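Side-chain contact in actin-binding protein, cofilin/tropomyosin family protein, putative (Entamoeba histolytica, PDB 4LIZ), which binds actin filaments and stabilises them, and may thereby contribute to phagocytosis and pseudopod formation: residues 54-58 / 59-63. Numbering follows the deposited sequence.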
ATOM      1  N   ALA A  54      -8.328   7.582  -1.223  1.00 12.98           N
ATOM      2  CA  ALA A  54      -8.614   6.967   0.036  1.00 13.06           C
ATOM      3  C   ALA A  54      -7.686   7.311   1.214  1.00 12.42           C
ATOM      4  O   ALA A  54      -8.038   6.988   2.352  1.00 14.53           O
ATOM      5  CB  ALA A  54      -8.681   5.415  -0.111  1.00 14.24           C
ATOM      6  N   LEU A  55      -6.573   7.970   0.891  1.00 13.69           N
ATOM      7  CA  LEU A  55      -5.602   8.311   1.936  1.00 13.53           C
ATOM      8  C   LEU A  55      -6.034   9.569   2.708  1.00 15.85           C
ATOM      9  O   LEU A  55      -6.265  10.561   2.006  1.00 20.30           O
ATOM     10  CB  LEU A  55      -4.241   8.450   1.347  1.00 14.93           C
ATOM     11  CG  LEU A  55      -3.640   7.178   0.769  1.00 14.27           C
ATOM     12  CD1 LEU A  55      -2.287   7.416   0.067  1.00 16.55           C
ATOM     13  CD2 LEU A  55      -3.472   6.113   1.797  1.00 13.42           C
ATOM     14  N   LYS A  56      -6.061   9.545   3.990  1.00 15.23           N
ATOM     15  CA  LYS A  56      -6.650  10.625   4.826  1.00 16.15           C
ATOM     16  C   LYS A  56      -5.526  11.330   5.596  1.00 18.17           C
ATOM     17  O   LYS A  56      -4.599  10.723   6.125  1.00 17.46           O
ATOM     18  CB  LYS A  56      -7.671  10.051   5.745  1.00 18.13           C
ATOM     19  CG  LYS A  56      -8.851   9.328   5.109  1.00 23.12           C
ATOM     20  CD  LYS A  56      -9.513  10.221   4.041  1.00 29.36           C
ATOM     21  CE  LYS A  56     -10.671   9.488   3.352  1.00 40.29           C
ATOM     22  NZ  LYS A  56     -10.759  10.026   1.975  1.00 43.74           N
ATOM     23  N   GLU A  57      -5.609  12.664   5.575  1.00 19.40           N
ATOM     24  CA  GLU A  57      -4.589  13.488   6.201  1.00 20.16           C
ATOM     25  C   GLU A  57      -4.380  13.241   7.649  1.00 20.39           C
ATOM     26  O   GLU A  57      -3.247  13.444   8.155  1.00 20.64           O
ATOM     27  CB  GLU A  57      -5.033  14.987   6.045  1.00 22.96           C
ATOM     28  CG  GLU A  57      -3.870  15.939   6.385  1.00 29.61           C
ATOM     29  CD  GLU A  57      -4.262  17.371   6.657  1.00 48.67           C
ATOM     30  OE1 GLU A  57      -5.355  17.803   6.202  1.00 52.94           O
ATOM     31  OE2 GLU A  57      -3.423  18.041   7.313  1.00 51.32           O
ATOM     32  N   ASP A  58      -5.334  12.735   8.344  1.00 17.90           N
ATOM     33  CA  ASP A  58      -5.237  12.447   9.768  1.00 19.34           C
ATOM     34  C   ASP A  58      -5.052  11.015  10.182  1.00 18.29           C
ATOM     35  O   ASP A  58      -5.277  10.637  11.333  1.00 18.76           O
ATOM     36  CB  ASP A  58      -6.399  13.081  10.521  1.00 22.38           C
ATOM     37  CG  ASP A  58      -7.697  12.424  10.218  1.00 29.61           C
ATOM     38  OD1 ASP A  58      -7.774  11.699   9.207  1.00 26.64           O
ATOM     39  OD2 ASP A  58      -8.637  12.582  11.013  1.00 35.67           O
ATOM     40  N   ALA A  59      -4.618  10.158   9.189  1.00 15.74           N
ATOM     41  CA  ALA A  59      -4.590   8.755   9.416  1.00 15.23           C
ATOM     42  C   ALA A  59      -3.224   8.106   9.140  1.00 13.21           C
ATOM     43  O   ALA A  59      -2.483   8.589   8.307  1.00 14.30           O
ATOM     44  CB  ALA A  59      -5.672   8.062   8.525  1.00 15.78           C
ATOM     45  N   LEU A  60      -3.063   6.970   9.772  1.00 14.05           N
ATOM     46  CA  LEU A  60      -1.974   5.996   9.451  1.00 15.40           C
ATOM     47  C   LEU A  60      -2.631   4.892   8.581  1.00 14.30           C
ATOM     48  O   LEU A  60      -3.573   4.253   9.041  1.00 14.12           O
ATOM     49  CB  LEU A  60      -1.439   5.409  10.775  1.00 17.09           C
ATOM     50  CG  LEU A  60      -0.085   4.750  10.609  1.00 20.50           C
ATOM     51  CD1 LEU A  60       0.474   4.125  11.925  1.00 23.80           C
ATOM     52  CD2 LEU A  60      -0.171   3.571   9.770  1.00 26.16           C
ATOM     53  N   GLN A  61      -2.124   4.688   7.395  1.00 12.05           N
ATOM     54  CA  GLN A  61      -2.722   3.720   6.446  1.00 11.86           C
ATOM     55  C   GLN A  61      -1.658   2.964   5.694  1.00 12.06           C
ATOM     56  O   GLN A  61      -0.463   3.358   5.720  1.00 11.96           O
ATOM     57  CB  GLN A  61      -3.689   4.426   5.508  1.00 11.80           C
ATOM     58  CG  GLN A  61      -4.944   5.022   6.151  1.00 12.08           C
ATOM     59  CD  GLN A  61      -5.630   6.006   5.275  1.00 12.72           C
ATOM     60  OE1 GLN A  61      -5.159   7.086   5.027  1.00 12.88           O
ATOM     61  NE2 GLN A  61      -6.714   5.544   4.651  1.00 14.19           N
ATOM     62  N   PHE A  62      -2.006   1.884   5.007  1.00 11.88           N
ATOM     63  CA  PHE A  62      -1.178   1.185   4.097  1.00 11.20           C
ATOM     64  C   PHE A  62      -1.864   0.959   2.789  1.00 11.30           C
ATOM     65  O   PHE A  62      -3.109   0.882   2.834  1.00 13.19           O
ATOM     66  CB  PHE A  62      -0.716  -0.174   4.651  1.00 12.20           C
ATOM     67  CG  PHE A  62       0.059  -0.063   5.965  1.00 11.71           C
ATOM     68  CD1 PHE A  62      -0.562  -0.169   7.178  1.00 12.46           C
ATOM     69  CD2 PHE A  62       1.421   0.089   5.892  1.00 12.82           C
ATOM     70  CE1 PHE A  62       0.154   0.016   8.403  1.00 14.69           C
ATOM     71  CE2 PHE A  62       2.123   0.167   7.077  1.00 14.01           C
ATOM     72  CZ  PHE A  62       1.510   0.131   8.255  1.00 16.30           C
ATOM     73  N   ALA A  63      -1.228   0.830   1.704  1.00 10.23           N
ATOM     74  CA  ALA A  63      -1.854   0.564   0.466  1.00 10.07           C
ATOM     75  C   ALA A  63      -1.047  -0.374  -0.336  1.00 10.37           C
ATOM     76  O   ALA A  63       0.203  -0.473  -0.273  1.00 11.54           O
ATOM     77  CB  ALA A  63      -2.190   1.844  -0.324  1.00 11.15           C
TER
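Two acceptors grip the amide nitrogen of Gln-61: NE2 donates to Ala-54 O at 3.0 Å and also to OD2 of Asp-41 on strand 37-44. With OE1 accepting from Lys-56 N at 2.8 Å, the side-chain amide bridges from strand 60-69 of the ADF-homology fold back to the start of its connection with helix 48-54, joining the carbonyl of Ala-54 and the N-H of Lys-56 to the strand that follows. The bond to OE1 is nearly straight (167° at the hydrogen) and arrives in the carbonyl plane on a lone pair. Ala-54 O lies close to the plane of the Gln-61 amide, although NE2 is tilted from the plane of that backbone carbonyl. Bonds at both ends of this buried amide should fix its rotation about chi3. Gln-61 CG stands beside its own backbone N (chi1 -66°), and from there the extended chain carries the amide over to the loop. The side chain of Leu-55 passes obliquely across that of Gln-61, its CD2 3.8 Å from OE1 and 4.1 Å from CB of Gln-61; Trp-84 of strand 76-85 touches both side chains.

Farther along, the loop reverses in a type I beta turn from Lys-56 to Ala-59, closed by Ala-59 N on Lys-56 O at 3.1 Å, with the donor well above the carbonyl plane. Trp-84 NE1 donates to the same oxygen. At the two ends of this turn, Lys-56 CB and Ala-59 CB lie 4.0 Å apart.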